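Local atomic coordinates of UPF0147 protein MMP1188 (PDB entry 2QZG), a protein that is of unknown function, belongs to the archaeal UPF0147 family, and folds into a small four-helix bundle that pairs with a second copy of itself. Residues V56-A61 with S87-I92; E25-T30 with A39-K44; Q63-I68 with T80-I85. All blocks are in the same frame, centred on the assembly; numbering follows the deposited sequence.

Contact 1 (V56-A61 with S87-I92); sequences VRSATA and SELETI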
loop_
_atom_site.group_PDB
_atom_site.type_symbol
_atom_site.label_atom_id
_atom_site.label_comp_id
_atom_site.label_asym_id
_atom_site.label_seq_id
_atom_site.Cartn_x
_atom_site.Cartn_y
_atom_site.Cartn_z
ATOM N N VAL C 56 11.013 -11.472 -10.190
ATOM C CA VAL C 56 11.599 -12.450 -9.256
ATOM C C VAL C 56 12.082 -11.808 -7.939
ATOM O O VAL C 56 11.844 -12.358 -6.866
ATOM C CB VAL C 56 12.694 -13.295 -9.931
ATOM C CG1 VAL C 56 13.308 -14.281 -8.943
ATOM C CG2 VAL C 56 12.108 -14.046 -11.121
ATOM N N ARG C 57 12.711 -10.638 -8.010
ATOM C CA ARG C 57 13.158 -9.943 -6.796
ATOM C C ARG C 57 11.976 -9.516 -5.905
ATOM O O ARG C 57 12.055 -9.587 -4.665
ATOM C CB ARG C 57 13.925 -8.673 -7.142
ATOM C CG ARG C 57 15.212 -8.803 -7.906
ATOM C CD ARG C 57 15.699 -7.382 -8.073
ATOM N NE ARG C 57 16.592 -7.190 -9.199
ATOM C CZ ARG C 57 16.507 -6.166 -10.044
ATOM N NH1 ARG C 57 15.539 -5.262 -9.911
ATOM N NH2 ARG C 57 17.375 -6.063 -11.043
ATOM N N SER C 58 10.915 -9.023 -6.540
ATOM C CA SER C 58 9.689 -8.618 -5.834
ATOM C C SER C 58 9.087 -9.802 -5.105
ATOM O O SER C 58 8.737 -9.712 -3.933
ATOM C CB SER C 58 8.659 -8.088 -6.842
ATOM O OG SER C 58 9.204 -6.969 -7.503
ATOM N N ALA C 59 8.970 -10.910 -5.824
ATOM C CA ALA C 59 8.424 -12.151 -5.300
ATOM C C ALA C 59 9.244 -12.695 -4.139
ATOM O O ALA C 59 8.687 -13.214 -3.178
ATOM C CB ALA C 59 8.369 -13.173 -6.397
ATOM N N THR C 60 10.564 -12.623 -4.268
ATOM C CA THR C 60 11.482 -13.040 -3.206
ATOM C C THR C 60 11.248 -12.182 -1.954
ATOM O O THR C 60 11.208 -12.711 -0.839
ATOM C CB THR C 60 12.932 -12.912 -3.661
ATOM O OG1 THR C 60 13.089 -13.635 -4.894
ATOM C CG2 THR C 60 13.919 -13.462 -2.597
ATOM N N ALA C 61 11.103 -10.871 -2.152
ATOM C CA ALA C 61 10.816 -9.956 -1.050
ATOM C C ALA C 61 9.448 -10.258 -0.431
ATOM O O ALA C 61 9.306 -10.274 0.796
ATOM C CB ALA C 61 10.878 -8.545 -1.532
ATOM N N SER C 87 1.285 -5.363 -0.878
ATOM C CA SER C 87 0.362 -4.827 -1.888
ATOM C C SER C 87 1.108 -4.057 -2.974
ATOM O O SER C 87 0.847 -4.217 -4.151
ATOM C CB SER C 87 -0.648 -3.902 -1.221
ATOM O OG SER C 87 -1.386 -4.642 -0.280
ATOM N N GLU C 88 2.003 -3.185 -2.544
ATOM C CA GLU C 88 2.817 -2.402 -3.462
ATOM C C GLU C 88 3.804 -3.256 -4.251
ATOM O O GLU C 88 3.927 -3.068 -5.462
ATOM C CB GLU C 88 3.537 -1.307 -2.713
ATOM C CG GLU C 88 2.610 -0.242 -2.134
ATOM C CD GLU C 88 3.367 0.683 -1.196
ATOM O OE1 GLU C 88 4.599 0.602 -1.199
ATOM O OE2 GLU C 88 2.755 1.491 -0.469
ATOM N N LEU C 89 4.468 -4.205 -3.584
ATOM C CA LEU C 89 5.368 -5.164 -4.272
ATOM C C LEU C 89 4.664 -5.925 -5.384
ATOM O O LEU C 89 5.257 -6.207 -6.425
ATOM C CB LEU C 89 6.002 -6.152 -3.279
ATOM C CG LEU C 89 7.213 -5.618 -2.515
ATOM C CD1 LEU C 89 7.542 -6.453 -1.258
ATOM C CD2 LEU C 89 8.441 -5.545 -3.436
ATOM N N GLU C 90 3.394 -6.232 -5.165
ATOM C CA GLU C 90 2.592 -6.979 -6.128
ATOM C C GLU C 90 2.295 -6.214 -7.424
ATOM O O GLU C 90 2.039 -6.840 -8.436
ATOM C CB GLU C 90 1.329 -7.541 -5.457
ATOM C CG GLU C 90 1.713 -8.600 -4.422
ATOM C CD GLU C 90 0.557 -9.288 -3.742
ATOM O OE1 GLU C 90 -0.426 -8.617 -3.347
ATOM O OE2 GLU C 90 0.653 -10.526 -3.591
ATOM N N THR C 91 2.360 -4.880 -7.381
ATOM C CA THR C 91 2.182 -3.995 -8.542
ATOM C C THR C 91 3.466 -3.816 -9.367
ATOM O O THR C 91 3.448 -3.212 -10.438
ATOM C CB THR C 91 1.740 -2.568 -8.119
ATOM O OG1 THR C 91 2.842 -1.885 -7.499
ATOM C CG2 THR C 91 0.556 -2.611 -7.163
ATOM N N ILE C 92 4.582 -4.319 -8.856
ATOM C CA ILE C 92 5.869 -4.206 -9.536
ATOM C C ILE C 92 5.898 -5.177 -10.730
ATOM O O ILE C 92 6.140 -6.375 -10.567
ATOM C CB ILE C 92 7.047 -4.467 -8.539
ATOM C CG1 ILE C 92 6.981 -3.507 -7.336
ATOM C CG2 ILE C 92 8.407 -4.400 -9.238
ATOM C CD1 ILE C 92 6.901 -2.013 -7.668
#
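S58 and L89 meet where helix 54-68 passes the C-terminal part of helix 76-90, and their CA atoms come within 5.7 Å of each other. So close an approach goes with the small side chain of the serine, which meets backbone as well as side chain: S58 CB lies 3.9 Å from L89 O. The same carbonyl oxygen accepts the backbone N-H of I92, so S58 sits against a turn that is already internally bonded. L89 answers with its two methyls. CD2 comes down beside the serine, 4.1 Å from S58 CA, while CD1 reaches one turn further along the opposite helix and touches A61 CB at 3.9 Å. The isobutyl group therefore bridges S58 and A61, and both of its branches are used. The serine hydroxyl makes no hydrogen bond across the interface. With OG beside its own backbone N (chi1 -61°), it turns back along its helix and bonds to L54 O, so this buried polar atom has a partner. I92 CG2 nevertheless lies only 3.2 Å from S58 OG, a snug van der Waals contact, and the I92 side chain also touches L54 and, on helix 12-27, K15 and I19. On the far side of the turn, T91 OG1 bonds to E88 O at 2.6 Å, in the carbonyl plane and on a lone pair; E88 O also takes the backbone N-H of T91. This threonine oxygen is paired as well with W83 NE1 of the second subunit. L47 touches both A61 and L89, closing the apolar patch from the loop after helix 34-46. Two antiparallel helices adjacent in the chain, packed by small S58 and A61 against L89, form one interface of an up-down-up-down four-helix bundle.

Contact 2 (E25-T30 with A39-K44); sequences EIVEDT and AADNAK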
loop_
_atom_site.group_PDB
_atom_site.type_symbol
_atom_site.label_atom_id
_atom_site.label_comp_id
_atom_site.label_asym_id
_atom_site.label_seq_id
_atom_site.Cartn_x
_atom_site.Cartn_y
_atom_site.Cartn_z
ATOM N N GLU C 25 11.591 1.272 7.825
ATOM C CA GLU C 25 10.809 1.723 8.972
ATOM C C GLU C 25 10.620 0.589 9.991
ATOM O O GLU C 25 10.866 0.770 11.186
ATOM C CB GLU C 25 9.461 2.292 8.505
ATOM C CG GLU C 25 8.704 3.127 9.549
ATOM C CD GLU C 25 7.489 3.853 8.958
ATOM O OE1 GLU C 25 7.143 3.598 7.784
ATOM O OE2 GLU C 25 6.880 4.684 9.667
ATOM N N ILE C 26 10.204 -0.581 9.510
ATOM C CA ILE C 26 10.078 -1.788 10.343
ATOM C C ILE C 26 11.434 -2.256 10.892
ATOM O O ILE C 26 11.528 -2.700 12.045
ATOM C CB ILE C 26 9.498 -2.947 9.531
ATOM C CG1 ILE C 26 8.096 -2.581 8.969
ATOM C CG2 ILE C 26 9.500 -4.234 10.356
ATOM C CD1 ILE C 26 7.533 -3.626 8.001
ATOM N N VAL C 27 12.463 -2.189 10.051
ATOM C CA VAL C 27 13.825 -2.586 10.432
ATOM C C VAL C 27 14.294 -1.792 11.647
ATOM O O VAL C 27 14.859 -2.360 12.580
ATOM C CB VAL C 27 14.829 -2.490 9.238
ATOM C CG1 VAL C 27 16.306 -2.682 9.689
ATOM C CG2 VAL C 27 14.493 -3.529 8.172
ATOM N N GLU C 28 14.049 -0.486 11.641
ATOM C CA GLU C 28 14.509 0.380 12.730
ATOM C C GLU C 28 13.526 0.438 13.905
ATOM O O GLU C 28 13.774 1.139 14.880
ATOM C CB GLU C 28 14.816 1.785 12.189
ATOM C CG GLU C 28 15.891 1.771 11.095
ATOM C CD GLU C 28 16.260 3.139 10.526
ATOM O OE1 GLU C 28 16.046 4.166 11.214
ATOM O OE2 GLU C 28 16.791 3.177 9.382
ATOM N N ASP C 29 12.422 -0.306 13.811
ATOM C CA ASP C 29 11.338 -0.245 14.791
ATOM C C ASP C 29 11.610 -1.196 15.957
ATOM O O ASP C 29 11.534 -2.410 15.813
ATOM C CB ASP C 29 9.996 -0.557 14.101
ATOM C CG ASP C 29 8.800 -0.419 15.020
ATOM O OD1 ASP C 29 8.943 -0.361 16.272
ATOM O OD2 ASP C 29 7.683 -0.389 14.476
ATOM N N THR C 30 11.922 -0.626 17.115
ATOM C CA THR C 30 12.355 -1.397 18.293
ATOM C C THR C 30 11.235 -2.191 18.990
ATOM O O THR C 30 11.514 -3.061 19.826
ATOM C CB THR C 30 13.031 -0.484 19.334
ATOM O OG1 THR C 30 12.092 0.503 19.776
ATOM C CG2 THR C 30 14.284 0.205 18.753
ATOM N N ALA C 39 13.586 -10.145 8.906
ATOM C CA ALA C 39 12.807 -10.501 7.714
ATOM C C ALA C 39 12.546 -9.304 6.794
ATOM O O ALA C 39 12.582 -9.439 5.564
ATOM C CB ALA C 39 11.488 -11.163 8.096
ATOM N N ALA C 40 12.286 -8.148 7.390
ATOM C CA ALA C 40 12.058 -6.926 6.633
ATOM C C ALA C 40 13.365 -6.390 6.005
ATOM O O ALA C 40 13.355 -5.713 4.970
ATOM C CB ALA C 40 11.416 -5.881 7.520
ATOM N N ASP C 41 14.491 -6.709 6.622
ATOM C CA ASP C 41 15.773 -6.334 6.034
ATOM C C ASP C 41 16.132 -7.290 4.904
ATOM O O ASP C 41 16.612 -6.878 3.840
ATOM C CB ASP C 41 16.857 -6.253 7.095
ATOM C CG ASP C 41 17.849 -5.167 6.788
ATOM O OD1 ASP C 41 17.425 -4.169 6.156
ATOM O OD2 ASP C 41 19.043 -5.311 7.136
ATOM N N ASN C 42 15.821 -8.561 5.122
ATOM C CA ASN C 42 15.976 -9.588 4.103
ATOM C C ASN C 42 15.186 -9.273 2.837
ATOM O O ASN C 42 15.687 -9.412 1.707
ATOM C CB ASN C 42 15.577 -10.938 4.686
ATOM C CG ASN C 42 16.545 -11.414 5.764
ATOM O OD1 ASN C 42 17.657 -10.895 5.884
ATOM N ND2 ASN C 42 16.127 -12.396 6.548
ATOM N N ALA C 43 13.948 -8.827 3.033
ATOM C CA ALA C 43 13.072 -8.451 1.922
ATOM C C ALA C 43 13.640 -7.241 1.181
ATOM O O ALA C 43 13.675 -7.202 -0.063
ATOM C CB ALA C 43 11.685 -8.141 2.449
ATOM N N LYS C 44 14.109 -6.263 1.952
ATOM C CA LYS C 44 14.693 -5.055 1.393
ATOM C C LYS C 44 15.941 -5.349 0.542
ATOM O O LYS C 44 16.095 -4.794 -0.551
ATOM C CB LYS C 44 14.990 -4.061 2.519
ATOM C CG LYS C 44 15.388 -2.688 2.026
ATOM C CD LYS C 44 15.792 -1.767 3.175
ATOM C CE LYS C 44 16.989 -0.943 2.756
ATOM N NZ LYS C 44 17.515 0.001 3.787
#
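V27 lies over A40 and D41 where the first two helices of the four-helix bundle, 12-27 and 34-46, pack as an antiparallel hairpin. V27 and A40 are the pair closest in backbone, with their CA atoms 6.0 Å apart. The valine has CG1 anti to the backbone N (chi1 171°), which sets its other methyl, CG2, beside that N and against the facing helix. CG2 rests on the backbone where A40 joins D41, 3.5 Å from D41 N, and also touches A40 CB at 3.9 Å. Both methyls meet the carboxylate of D41, whose side chain crosses that of V27 at about a right angle. The first torsion of D41 (chi1 -146°) lies off the staggered positions, and in this pose its OD1 sits 3.6 Å from V27 CG2 and 4.0 Å from V27 CG1. Trimming V27 to an alanine removes both methyls, which would probably open a gap above A40 and leave the D41 carboxylate less restrained in its rotation. Polar partners lie at the margins: V27 O accepts a hydrogen bond from R37 NE, and K44 NZ forms a salt bridge with E24 OE1 one turn back on the first helix. Beyond the turn that ends helix 12-27, D29 OD2 is bonded to H77 NE2, tying the following loop to helix 76-90. The methyl of A40 also packs on L23. I26 works on the inner side, and its two branches divide the labour. Its longer branch, CG1 and CD1, runs into the bundle among Q81, I82 and I85 of helix 76-90. The shorter branch stays with the second helix, where I26 CG2 touches A40 CB at 3.8 Å.

Contact 3 (Q63-I68 with T80-I85); sequences QYLDDI and TQIWGI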
loop_
_atom_site.group_PDB
_atom_site.type_symbol
_atom_site.label_atom_id
_atom_site.label_comp_id
_atom_site.label_asym_id
_atom_site.label_seq_id
_atom_site.Cartn_x
_atom_site.Cartn_y
_atom_site.Cartn_z
ATOM N N GLN C 63 8.009 -13.109 -0.472
ATOM C CA GLN C 63 8.159 -14.410 0.173
ATOM C C GLN C 63 8.694 -14.278 1.589
ATOM O O GLN C 63 8.153 -14.887 2.503
ATOM C CB GLN C 63 9.070 -15.328 -0.644
ATOM C CG GLN C 63 9.015 -16.778 -0.231
ATOM C CD GLN C 63 7.999 -17.575 -1.027
ATOM O OE1 GLN C 63 8.234 -17.904 -2.201
ATOM N NE2 GLN C 63 6.877 -17.921 -0.393
ATOM N N TYR C 64 9.752 -13.487 1.767
ATOM C CA TYR C 64 10.280 -13.187 3.111
ATOM C C TYR C 64 9.194 -12.683 4.056
ATOM O O TYR C 64 9.112 -13.104 5.197
ATOM C CB TYR C 64 11.412 -12.152 3.057
ATOM C CG TYR C 64 12.768 -12.730 2.725
ATOM C CD1 TYR C 64 13.415 -13.605 3.609
ATOM C CD2 TYR C 64 13.409 -12.410 1.527
ATOM C CE1 TYR C 64 14.681 -14.147 3.302
ATOM C CE2 TYR C 64 14.671 -12.951 1.210
ATOM C CZ TYR C 64 15.296 -13.814 2.100
ATOM O OH TYR C 64 16.537 -14.344 1.786
ATOM N N LEU C 65 8.358 -11.784 3.554
ATOM C CA LEU C 65 7.317 -11.153 4.357
ATOM C C LEU C 65 6.149 -12.089 4.614
ATOM O O LEU C 65 5.609 -12.112 5.726
ATOM C CB LEU C 65 6.847 -9.853 3.686
ATOM C CG LEU C 65 7.924 -8.759 3.662
ATOM C CD1 LEU C 65 7.465 -7.584 2.805
ATOM C CD2 LEU C 65 8.319 -8.302 5.085
ATOM N N ASP C 66 5.772 -12.875 3.604
ATOM C CA ASP C 66 4.689 -13.869 3.760
ATOM C C ASP C 66 5.075 -14.971 4.736
ATOM O O ASP C 66 4.243 -15.435 5.500
ATOM C CB ASP C 66 4.308 -14.503 2.421
ATOM C CG ASP C 66 3.399 -13.627 1.589
ATOM O OD1 ASP C 66 3.019 -12.514 2.027
ATOM O OD2 ASP C 66 3.047 -14.063 0.472
ATOM N N ASP C 67 6.338 -15.393 4.697
ATOM C CA ASP C 67 6.845 -16.415 5.616
ATOM C C ASP C 67 6.801 -15.943 7.068
ATOM O O ASP C 67 6.551 -16.732 7.974
ATOM C CB ASP C 67 8.289 -16.810 5.259
ATOM C CG ASP C 67 8.390 -17.623 3.966
ATOM O OD1 ASP C 67 7.391 -17.707 3.189
ATOM O OD2 ASP C 67 9.495 -18.169 3.731
ATOM N N ILE C 68 7.068 -14.661 7.283
ATOM C CA ILE C 68 7.136 -14.102 8.636
ATOM C C ILE C 68 5.755 -13.667 9.139
ATOM O O ILE C 68 5.577 -13.381 10.320
ATOM C CB ILE C 68 8.182 -12.946 8.725
ATOM C CG1 ILE C 68 8.811 -12.884 10.118
ATOM C CG2 ILE C 68 7.588 -11.600 8.290
ATOM C CD1 ILE C 68 9.945 -13.878 10.337
ATOM N N THR C 80 -0.057 -4.328 9.463
ATOM C CA THR C 80 -0.620 -3.336 8.533
ATOM C C THR C 80 0.431 -2.761 7.597
ATOM O O THR C 80 0.180 -2.604 6.392
ATOM C CB THR C 80 -1.385 -2.192 9.284
ATOM O OG1 THR C 80 -2.602 -2.717 9.818
ATOM C CG2 THR C 80 -1.764 -1.027 8.332
ATOM N N GLN C 81 1.599 -2.454 8.150
ATOM C CA GLN C 81 2.706 -1.945 7.353
ATOM C C GLN C 81 3.104 -2.977 6.317
ATOM O O GLN C 81 3.305 -2.632 5.164
ATOM C CB GLN C 81 3.913 -1.546 8.233
ATOM C CG GLN C 81 3.666 -0.262 9.033
ATOM C CD GLN C 81 4.693 -0.027 10.139
ATOM O OE1 GLN C 81 5.568 -0.842 10.376
ATOM N NE2 GLN C 81 4.549 1.090 10.848
ATOM N N ILE C 82 3.193 -4.245 6.721
ATOM C CA ILE C 82 3.588 -5.307 5.797
ATOM C C ILE C 82 2.542 -5.557 4.695
ATOM O O ILE C 82 2.916 -5.768 3.552
ATOM C CB ILE C 82 3.955 -6.586 6.536
ATOM C CG1 ILE C 82 5.295 -6.376 7.265
ATOM C CG2 ILE C 82 4.000 -7.806 5.582
ATOM C CD1 ILE C 82 5.515 -7.310 8.374
ATOM N N TRP C 83 1.256 -5.510 5.047
ATOM C CA TRP C 83 0.167 -5.598 4.068
ATOM C C TRP C 83 0.314 -4.511 2.981
ATOM O O TRP C 83 0.265 -4.810 1.792
ATOM C CB TRP C 83 -1.208 -5.562 4.747
ATOM C CG TRP C 83 -2.368 -5.391 3.767
ATOM C CD1 TRP C 83 -2.652 -6.180 2.689
ATOM C CD2 TRP C 83 -3.368 -4.370 3.790
ATOM N NE1 TRP C 83 -3.780 -5.715 2.040
ATOM C CE2 TRP C 83 -4.239 -4.608 2.704
ATOM C CE3 TRP C 83 -3.626 -3.285 4.637
ATOM C CZ2 TRP C 83 -5.339 -3.791 2.431
ATOM C CZ3 TRP C 83 -4.737 -2.482 4.371
ATOM C CH2 TRP C 83 -5.577 -2.746 3.286
ATOM N N GLY C 84 0.609 -3.277 3.397
ATOM C CA GLY C 84 0.877 -2.202 2.459
ATOM C C GLY C 84 2.093 -2.395 1.559
ATOM O O GLY C 84 2.003 -2.110 0.370
ATOM N N ILE C 85 3.222 -2.845 2.125
ATOM C CA ILE C 85 4.430 -3.163 1.373
ATOM C C ILE C 85 4.188 -4.335 0.402
ATOM O O ILE C 85 4.600 -4.272 -0.753
ATOM C CB ILE C 85 5.622 -3.521 2.324
ATOM C CG1 ILE C 85 6.003 -2.329 3.213
ATOM C CG2 ILE C 85 6.817 -4.046 1.521
ATOM C CD1 ILE C 85 6.788 -2.720 4.493
#
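L65 packing on I82 and I85 is a purely apolar helix-helix contact, buried near the centre of the chain where helices 54-68 and 76-90 run antiparallel as the second hairpin of the four-helix bundle. The backbones stand 7.1 Å apart between L65 CA and I82 CA, and the branched side chains fill the interval. L65 straddles I82 and I85, one turn apart on the facing helix. At its base, L65 CB meets I82 CG2 at 4.0 Å; further out, L65 CD2 passes I82 CG1 at 4.2 Å, and the two side chains cross at a slant. The other branch turns to the next helical step: L65 CD1 touches I85 CG2 at 3.8 Å, and these side chains cross at about a right angle. I85 presents CG2 rather than its longer branch because CG1 stands beside the backbone N (chi1 -63°), which puts CG2 anti to that N. No hydrogen bond crosses between the segments. The remaining faces belong to the other helices: M22 and I26 of helix 12-27 cover I85, A43 of helix 34-46 backs L65, and M74 in the connecting loop reaches both I82 and I68. On the outer face of helix 76-90, T80 and W83 pack against N18 and K15 of the second subunit.

Overall arrangement
Contacts 1 and 3 join the same pair of helices, 54-68 and 76-90, at successive levels, and are continuous through L89 CD1 and L65 CD1; contact 2 joins the other hairpin, 12-27 with 34-46. Contact 3 is the most central and wholly hydrocarbon. Contact 1 is also buried, but near the chain terminus it mixes a serine and backbone oxygen with leucine and isoleucine. Contact 2 is partly buried, apolar inside and fringed by charged residues outside. No hydrogen bond or salt bridge crosses any of the three. The hairpins meet where contact 2 touches contact 3 through I26, and where A61 meets A43. Contacts 1 and 3 also border the second subunit; contact 2 does not.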